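Local coordinates for protein neurotrypsin (Mus musculus, PDB 6H8M) that is a secreted serine protease with a role in neuronal plasticity, represented here by its third scavenger receptor cysteine-rich (SRCR) domain, at residues R54-I68 / C95-Y107. Sequence-based numbering, arbitrary orientation.
Sequences RARTMAYFGEGKGPI and CRHSEDAGVICDY
His97 and segment 64-68 illustrate how a single imidazole can tie a short 3-10 turn, 97-98, to a neighbouring stretch of chain. The ring is clamped between Gly64 O over one face and Ile68 CG1 over the other, the latter a CH-pi contact 3.9 Å from the centroid. Both nitrogens donate: His97 NE2 reaches Gly66 O at 2.6 Å, and His97 ND1 meets the syn lone pair of Asp100 OD2 at 2.8 Å, fixing the ring's rotation. Asp100 OD2 also accepts Gly64 N at 2.8 Å, while Asp100 OD1 bonds Thr29 OG1. Replacing His97 by alanine removes both donors and is likely to leave Gly66 O and Asp100 OD2 each short of a partner, with a gap beside Ile68 CG1. Further along, antiparallel strands 54-56 and 102-105 are joined at Arg54 and Ile104, each N bonding the other's O, and water bridges Arg56 O, Tyr60 N and Asp100 O. The looser side lies at the exposed end of this pair, where Arg54, extended from CG to NE, lays its guanidinium flat on Tyr107, planes 15° apart; no hydrogen bond links Arg54 NH1 to the Tyr107 hydroxyl. At the tight end, donation from both nitrogens beside buried Asp100 is consistent with a protonated imidazole.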
ATOM      1  N   ARG A  54      -6.137  -7.512   4.523  1.00 38.51           N
ATOM      2  CA  ARG A  54      -6.912  -7.510   3.259  1.00 39.80           C
ATOM      3  C   ARG A  54      -6.624  -6.226   2.475  1.00 40.36           C
ATOM      4  O   ARG A  54      -6.585  -5.152   3.095  1.00 39.11           O
ATOM      5  CB  ARG A  54      -8.407  -7.651   3.548  1.00 42.13           C
ATOM      6  CG  ARG A  54      -8.835  -9.076   3.863  1.00 50.85           C
ATOM      7  CD  ARG A  54     -10.319  -9.275   3.644  1.00 59.60           C
ATOM      8  NE  ARG A  54     -10.745 -10.624   3.980  1.00 62.17           N
ATOM      9  CZ  ARG A  54     -12.003 -11.041   3.933  1.00 68.03           C
ATOM     10  NH1 ARG A  54     -12.952 -10.227   3.508  1.00 62.22           N
ATOM     11  NH2 ARG A  54     -12.306 -12.269   4.314  1.00 62.98           N
ATOM     12  N   ALA A  55      -6.417  -6.348   1.164  1.00 36.83           N
ATOM     13  CA  ALA A  55      -6.256  -5.156   0.320  1.00 38.45           C
ATOM     14  C   ALA A  55      -7.582  -4.375   0.200  1.00 38.83           C
ATOM     15  O   ALA A  55      -8.692  -4.976   0.112  1.00 38.94           O
ATOM     16  CB  ALA A  55      -5.807  -5.569  -1.054  1.00 38.85           C
ATOM     17  N   ARG A  56      -7.472  -3.030   0.041  1.00 35.92           N
ATOM     18  CA  ARG A  56      -8.598  -2.262  -0.434  1.00 37.78           C
ATOM     19  C   ARG A  56      -8.108  -1.377  -1.565  1.00 37.98           C
ATOM     20  O   ARG A  56      -7.045  -0.782  -1.433  1.00 44.68           O
ATOM     21  CB  ARG A  56      -9.079  -1.383   0.709  1.00 34.32           C
ATOM     22  CG  ARG A  56      -9.823  -2.100   1.843  1.00 39.86           C
ATOM     23  CD  ARG A  56     -11.215  -2.516   1.385  1.00 40.05           C
ATOM     24  NE  ARG A  56     -11.981  -3.329   2.340  1.00 40.30           N
ATOM     25  CZ  ARG A  56     -12.105  -4.650   2.311  1.00 40.91           C
ATOM     26  NH1 ARG A  56     -11.355  -5.395   1.512  1.00 38.84           N
ATOM     27  NH2 ARG A  56     -12.966  -5.224   3.128  1.00 41.46           N
ATOM     28  N   THR A  57      -8.823  -1.380  -2.694  1.00 37.21           N
ATOM     29  CA  THR A  57      -8.288  -0.789  -3.961  1.00 36.28           C
ATOM     30  C   THR A  57      -9.151   0.412  -4.319  1.00 40.42           C
ATOM     31  O   THR A  57     -10.196   0.687  -3.713  1.00 38.22           O
ATOM     32  CB  THR A  57      -8.200  -1.874  -5.034  1.00 40.92           C
ATOM     33  OG1 THR A  57      -9.490  -2.474  -5.088  1.00 39.57           O
ATOM     34  CG2 THR A  57      -7.115  -2.867  -4.707  1.00 38.21           C
ATOM     35  N   MET A  58      -8.790   1.064  -5.413  1.00 38.95           N
ATOM     36  CA  MET A  58      -9.554   2.127  -6.029  1.00 38.86           C
ATOM     37  C   MET A  58      -9.925   3.211  -4.998  1.00 38.65           C
ATOM     38  O   MET A  58     -11.079   3.681  -4.975  1.00 40.62           O
ATOM     39  CB  MET A  58     -10.819   1.583  -6.695  1.00 42.04           C
ATOM     40  CG  MET A  58     -10.543   0.718  -7.855  1.00 45.72           C
ATOM     41  SD  MET A  58      -9.624   1.693  -9.214  1.00 51.62           S
ATOM     42  CE  MET A  58     -10.956   2.558 -10.024  1.00 56.52           C
ATOM     43  N   ALA A  59      -8.901   3.725  -4.278  1.00 36.90           N
ATOM     44  CA  ALA A  59      -9.055   4.847  -3.369  1.00 36.26           C
ATOM     45  C   ALA A  59     -10.252   4.625  -2.443  1.00 41.19           C
ATOM     46  O   ALA A  59     -11.094   5.526  -2.171  1.00 36.96           O
ATOM     47  CB  ALA A  59      -9.231   6.155  -4.134  1.00 39.62           C
ATOM     48  N   TYR A  60     -10.265   3.459  -1.798  1.00 38.54           N
ATOM     49  CA  TYR A  60     -11.383   3.024  -0.955  1.00 34.75           C
ATOM     50  C   TYR A  60     -11.596   3.964   0.204  1.00 40.27           C
ATOM     51  O   TYR A  60     -12.753   4.244   0.458  1.00 38.49           O
ATOM     52  CB  TYR A  60     -11.067   1.608  -0.408  1.00 36.81           C
ATOM     53  CG  TYR A  60     -12.144   1.042   0.464  1.00 35.70           C
ATOM     54  CD1 TYR A  60     -13.182   0.326  -0.114  1.00 34.40           C
ATOM     55  CD2 TYR A  60     -12.080   1.144   1.826  1.00 37.61           C
ATOM     56  CE1 TYR A  60     -14.188  -0.187   0.699  1.00 36.97           C
ATOM     57  CE2 TYR A  60     -13.074   0.601   2.653  1.00 38.87           C
ATOM     58  CZ  TYR A  60     -14.155  -0.015   2.066  1.00 41.45           C
ATOM     59  OH  TYR A  60     -15.129  -0.577   2.803  1.00 39.69           O
ATOM     60  N   PHE A  61     -10.506   4.394   0.839  1.00 36.46           N
ATOM     61  CA  PHE A  61     -10.535   5.320   1.908  1.00 37.66           C
ATOM     62  C   PHE A  61     -10.462   6.784   1.454  1.00 44.12           C
ATOM     63  O   PHE A  61     -10.370   7.658   2.334  1.00 46.85           O
ATOM     64  CB  PHE A  61      -9.373   5.026   2.864  1.00 38.42           C
ATOM     65  CG  PHE A  61      -9.434   3.646   3.494  1.00 38.80           C
ATOM     66  CD1 PHE A  61     -10.349   3.308   4.472  1.00 39.54           C
ATOM     67  CD2 PHE A  61      -8.613   2.629   3.021  1.00 35.84           C
ATOM     68  CE1 PHE A  61     -10.376   2.026   5.015  1.00 36.29           C
ATOM     69  CE2 PHE A  61      -8.677   1.368   3.569  1.00 35.69           C
ATOM     70  CZ  PHE A  61      -9.569   1.040   4.526  1.00 38.11           C
ATOM     71  N   GLY A  62     -10.466   7.052   0.158  1.00 42.01           N
ATOM     72  CA  GLY A  62     -10.225   8.402  -0.270  1.00 45.41           C
ATOM     73  C   GLY A  62      -8.962   8.465  -1.074  1.00 44.70           C
ATOM     74  O   GLY A  62      -8.047   7.610  -0.967  1.00 41.74           O
ATOM     75  N   GLU A  63      -8.903   9.501  -1.901  1.00 41.86           N
ATOM     76  CA  GLU A  63      -7.757   9.709  -2.771  1.00 42.68           C
ATOM     77  C   GLU A  63      -6.680  10.392  -1.987  1.00 41.96           C
ATOM     78  O   GLU A  63      -6.941  11.348  -1.240  1.00 41.29           O
ATOM     79  CB  GLU A  63      -8.131  10.535  -4.013  1.00 44.50           C
ATOM     80  CG  GLU A  63      -9.160   9.816  -4.907  1.00 44.19           C
ATOM     81  CD  GLU A  63      -9.427  10.480  -6.247  1.00 51.73           C
ATOM     82  OE1 GLU A  63      -8.637  11.364  -6.582  1.00 54.87           O
ATOM     83  OE2 GLU A  63     -10.318  10.013  -7.008  1.00 53.59           O
ATOM     84  N   GLY A  64      -5.440  10.072  -2.316  1.00 40.85           N
ATOM     85  CA  GLY A  64      -4.300  10.841  -1.748  1.00 42.21           C
ATOM     86  C   GLY A  64      -3.966  12.016  -2.671  1.00 46.19           C
ATOM     87  O   GLY A  64      -4.735  12.288  -3.591  1.00 43.50           O
ATOM     88  N   LYS A  65      -2.959  12.771  -2.302  1.00 46.09           N
ATOM     89  CA  LYS A  65      -2.518  13.878  -3.181  1.00 57.49           C
ATOM     90  C   LYS A  65      -1.001  13.787  -3.323  1.00 56.73           C
ATOM     91  O   LYS A  65      -0.361  12.994  -2.613  1.00 53.99           O
ATOM     92  CB  LYS A  65      -3.029  15.212  -2.655  1.00 60.00           C
ATOM     93  CG  LYS A  65      -2.689  15.550  -1.224  1.00 69.62           C
ATOM     94  CD  LYS A  65      -3.714  16.509  -0.616  1.00 82.90           C
ATOM     95  CE  LYS A  65      -3.619  16.601   0.898  1.00 86.59           C
ATOM     96  NZ  LYS A  65      -2.211  16.608   1.378  1.00 81.73           N
ATOM     97  N   GLY A  66      -0.437  14.573  -4.239  1.00 58.21           N
ATOM     98  CA  GLY A  66       1.034  14.512  -4.377  1.00 63.02           C
ATOM     99  C   GLY A  66       1.467  13.301  -5.205  1.00 57.83           C
ATOM    100  O   GLY A  66       0.707  12.870  -6.061  1.00 59.05           O
ATOM    101  N   PRO A  67       2.724  12.828  -5.075  1.00 51.78           N
ATOM    102  CA  PRO A  67       3.261  11.843  -5.988  1.00 50.10           C
ATOM    103  C   PRO A  67       2.601  10.488  -5.797  1.00 45.76           C
ATOM    104  O   PRO A  67       2.174  10.159  -4.677  1.00 48.02           O
ATOM    105  CB  PRO A  67       4.758  11.751  -5.705  1.00 53.40           C
ATOM    106  CG  PRO A  67       5.029  12.778  -4.642  1.00 55.83           C
ATOM    107  CD  PRO A  67       3.722  13.317  -4.119  1.00 51.21           C
ATOM    108  N   ILE A  68       2.550   9.747  -6.881  1.00 47.38           N
ATOM    109  CA  ILE A  68       2.295   8.311  -6.818  1.00 47.52           C
ATOM    110  C   ILE A  68       3.641   7.625  -6.952  1.00 47.60           C
ATOM    111  O   ILE A  68       4.267   7.691  -7.985  1.00 47.23           O
ATOM    112  CB  ILE A  68       1.296   7.879  -7.883  1.00 49.21           C
ATOM    113  CG1 ILE A  68       0.010   8.701  -7.762  1.00 53.05           C
ATOM    114  CG2 ILE A  68       1.038   6.368  -7.803  1.00 50.46           C
ATOM    115  CD1 ILE A  68      -0.971   8.397  -8.880  1.00 55.11           C
ATOM    116  N   CYS A  95      -1.060   5.906 -13.894  1.00 69.77           N
ATOM    117  CA  CYS A  95      -1.891   5.786 -12.678  1.00 63.52           C
ATOM    118  C   CYS A  95      -2.413   7.153 -12.219  1.00 57.89           C
ATOM    119  O   CYS A  95      -1.775   8.128 -12.412  1.00 57.74           O
ATOM    120  CB  CYS A  95      -1.118   5.099 -11.551  1.00 68.88           C
ATOM    121  SG  CYS A  95      -1.045   3.300 -11.769  1.00 72.11           S
ATOM    122  N   ARG A  96      -3.582   7.194 -11.557  1.00 53.70           N
ATOM    123  CA  ARG A  96      -4.204   8.409 -11.025  1.00 52.25           C
ATOM    124  C   ARG A  96      -4.541   8.115  -9.562  1.00 50.12           C
ATOM    125  O   ARG A  96      -4.549   6.921  -9.177  1.00 47.07           O
ATOM    126  CB  ARG A  96      -5.483   8.803 -11.774  1.00 60.68           C
ATOM    127  CG  ARG A  96      -5.335   9.026 -13.284  1.00 74.96           C
ATOM    128  CD  ARG A  96      -6.507   9.728 -13.968  1.00 85.09           C
ATOM    129  NE  ARG A  96      -6.512  11.137 -13.564  1.00 95.25           N
ATOM    130  CZ  ARG A  96      -6.918  12.183 -14.290  1.00101.13           C
ATOM    131  NH1 ARG A  96      -7.347  12.041 -15.533  1.00103.39           N
ATOM    132  NH2 ARG A  96      -6.889  13.389 -13.747  1.00107.32           N
ATOM    133  N   HIS A  97      -4.804   9.170  -8.784  1.00 44.81           N
ATOM    134  CA  HIS A  97      -5.080   8.996  -7.344  1.00 45.62           C
ATOM    135  C   HIS A  97      -6.381   8.223  -7.089  1.00 43.87           C
ATOM    136  O   HIS A  97      -6.584   7.655  -6.002  1.00 41.99           O
ATOM    137  CB  HIS A  97      -5.016  10.341  -6.605  1.00 47.48           C
ATOM    138  CG  HIS A  97      -3.627  10.799  -6.313  1.00 50.46           C
ATOM    139  ND1 HIS A  97      -2.818  10.130  -5.399  1.00 47.66           N
ATOM    140  CD2 HIS A  97      -2.898  11.823  -6.812  1.00 50.30           C
ATOM    141  CE1 HIS A  97      -1.638  10.750  -5.358  1.00 46.72           C
ATOM    142  NE2 HIS A  97      -1.667  11.799  -6.188  1.00 49.86           N
ATOM    143  N   SER A  98      -7.254   8.168  -8.077  1.00 44.41           N
ATOM    144  CA  SER A  98      -8.464   7.346  -8.015  1.00 46.11           C
ATOM    145  C   SER A  98      -8.144   5.847  -7.881  1.00 47.95           C
ATOM    146  O   SER A  98      -9.024   5.102  -7.536  1.00 45.91           O
ATOM    147  CB  SER A  98      -9.332   7.654  -9.193  1.00 51.91           C
ATOM    148  OG  SER A  98      -8.657   7.388 -10.397  1.00 54.72           O
ATOM    149  N   GLU A  99      -6.889   5.430  -8.111  1.00 44.08           N
ATOM    150  CA  GLU A  99      -6.431   4.029  -8.026  1.00 44.83           C
ATOM    151  C   GLU A  99      -5.515   3.800  -6.814  1.00 42.43           C
ATOM    152  O   GLU A  99      -4.879   2.734  -6.690  1.00 42.90           O
ATOM    153  CB  GLU A  99      -5.678   3.663  -9.323  1.00 51.44           C
ATOM    154  CG  GLU A  99      -6.549   3.724 -10.577  1.00 54.28           C
ATOM    155  CD  GLU A  99      -5.729   3.842 -11.856  1.00 69.15           C
ATOM    156  OE1 GLU A  99      -5.215   4.926 -12.129  1.00 61.86           O
ATOM    157  OE2 GLU A  99      -5.573   2.828 -12.548  1.00 77.12           O
ATOM    158  N   ASP A 100      -5.503   4.737  -5.865  1.00 40.94           N
ATOM    159  CA  ASP A 100      -4.630   4.623  -4.690  1.00 42.06           C
ATOM    160  C   ASP A 100      -4.967   3.372  -3.884  1.00 38.40           C
ATOM    161  O   ASP A 100      -6.169   3.055  -3.653  1.00 40.58           O
ATOM    162  CB  ASP A 100      -4.708   5.854  -3.794  1.00 40.61           C
ATOM    163  CG  ASP A 100      -3.929   7.059  -4.352  1.00 48.52           C
ATOM    164  OD1 ASP A 100      -3.081   6.881  -5.277  1.00 45.83           O
ATOM    165  OD2 ASP A 100      -4.143   8.163  -3.822  1.00 44.52           O
ATOM    166  N   ALA A 101      -3.929   2.667  -3.425  1.00 36.64           N
ATOM    167  CA  ALA A 101      -4.072   1.403  -2.711  1.00 36.26           C
ATOM    168  C   ALA A 101      -4.230   1.645  -1.209  1.00 35.72           C
ATOM    169  O   ALA A 101      -3.678   2.627  -0.672  1.00 36.96           O
ATOM    170  CB  ALA A 101      -2.799   0.598  -2.983  1.00 41.54           C
ATOM    171  N   GLY A 102      -4.817   0.650  -0.568  1.00 34.87           N
ATOM    172  CA  GLY A 102      -5.087   0.667   0.849  1.00 36.11           C
ATOM    173  C   GLY A 102      -5.042  -0.707   1.440  1.00 35.02           C
ATOM    174  O   GLY A 102      -4.976  -1.684   0.685  1.00 38.22           O
ATOM    175  N   VAL A 103      -5.221  -0.821   2.773  1.00 35.01           N
ATOM    176  CA  VAL A 103      -5.185  -2.051   3.487  1.00 35.38           C
ATOM    177  C   VAL A 103      -6.150  -2.000   4.686  1.00 40.20           C
ATOM    178  O   VAL A 103      -6.411  -0.898   5.173  1.00 38.06           O
ATOM    179  CB  VAL A 103      -3.782  -2.390   4.011  1.00 36.81           C
ATOM    180  CG1 VAL A 103      -2.767  -2.416   2.865  1.00 36.76           C
ATOM    181  CG2 VAL A 103      -3.319  -1.436   5.080  1.00 39.73           C
ATOM    182  N   ILE A 104      -6.518  -3.194   5.172  1.00 39.31           N
ATOM    183  CA  ILE A 104      -6.989  -3.443   6.494  1.00 41.58           C
ATOM    184  C   ILE A 104      -6.106  -4.473   7.160  1.00 40.35           C
ATOM    185  O   ILE A 104      -6.054  -5.589   6.700  1.00 44.38           O
ATOM    186  CB  ILE A 104      -8.439  -3.915   6.488  1.00 42.29           C
ATOM    187  CG1 ILE A 104      -9.336  -2.894   5.822  1.00 45.27           C
ATOM    188  CG2 ILE A 104      -8.895  -4.202   7.934  1.00 46.39           C
ATOM    189  CD1 ILE A 104     -10.687  -3.424   5.580  1.00 49.19           C
ATOM    190  N   CYS A 105      -5.440  -4.100   8.260  1.00 42.37           N
ATOM    191  CA  CYS A 105      -4.627  -5.014   9.028  1.00 43.39           C
ATOM    192  C   CYS A 105      -5.431  -5.629  10.184  1.00 47.96           C
ATOM    193  O   CYS A 105      -6.351  -5.030  10.681  1.00 47.45           O
ATOM    194  CB  CYS A 105      -3.420  -4.303   9.615  1.00 44.57           C
ATOM    195  SG  CYS A 105      -2.443  -3.317   8.444  1.00 44.06           S
ATOM    196  N   ASP A 106      -5.074  -6.879  10.539  1.00 49.95           N
ATOM    197  CA  ASP A 106      -5.740  -7.614  11.602  1.00 52.99           C
ATOM    198  C   ASP A 106      -7.244  -7.671  11.302  1.00 54.22           C
ATOM    199  O   ASP A 106      -8.102  -7.389  12.151  1.00 56.37           O
ATOM    200  CB  ASP A 106      -5.419  -7.039  12.979  1.00 56.41           C
ATOM    201  CG  ASP A 106      -4.014  -7.371  13.474  1.00 58.46           C
ATOM    202  OD1 ASP A 106      -3.200  -7.963  12.677  1.00 59.36           O
ATOM    203  OD2 ASP A 106      -3.723  -6.961  14.593  1.00 62.09           O
ATOM    204  N   TYR A 107      -7.564  -8.045  10.056  1.00 54.97           N
ATOM    205  CA  TYR A 107      -8.925  -8.051   9.568  1.00 54.17           C
ATOM    206  C   TYR A 107      -9.714  -9.101  10.354  1.00 62.56           C
ATOM    207  O   TYR A 107      -9.205 -10.191  10.549  1.00 60.80           O
ATOM    208  CB  TYR A 107      -8.923  -8.343   8.069  1.00 55.79           C
ATOM    209  CG  TYR A 107     -10.312  -8.467   7.501  1.00 56.76           C
ATOM    210  CD1 TYR A 107     -10.994  -7.354   7.019  1.00 55.62           C
ATOM    211  CD2 TYR A 107     -10.952  -9.695   7.476  1.00 64.16           C
ATOM    212  CE1 TYR A 107     -12.286  -7.467   6.522  1.00 58.33           C
ATOM    213  CE2 TYR A 107     -12.254  -9.823   7.022  1.00 67.18           C
ATOM    214  CZ  TYR A 107     -12.897  -8.711   6.503  1.00 64.86           C
ATOM    215  OH  TYR A 107     -14.150  -8.848   6.030  1.00 71.09           O
TER
HETATM  216  O   HOH W   1      -7.558   2.182  -1.584  1.00 38.32           O
HETATM  217  O   HOH W   2     -11.685   5.522  -7.369  1.00 43.71           O
HETATM  218  O   HOH W   3      -7.688  11.068  -9.296  1.00 59.97           O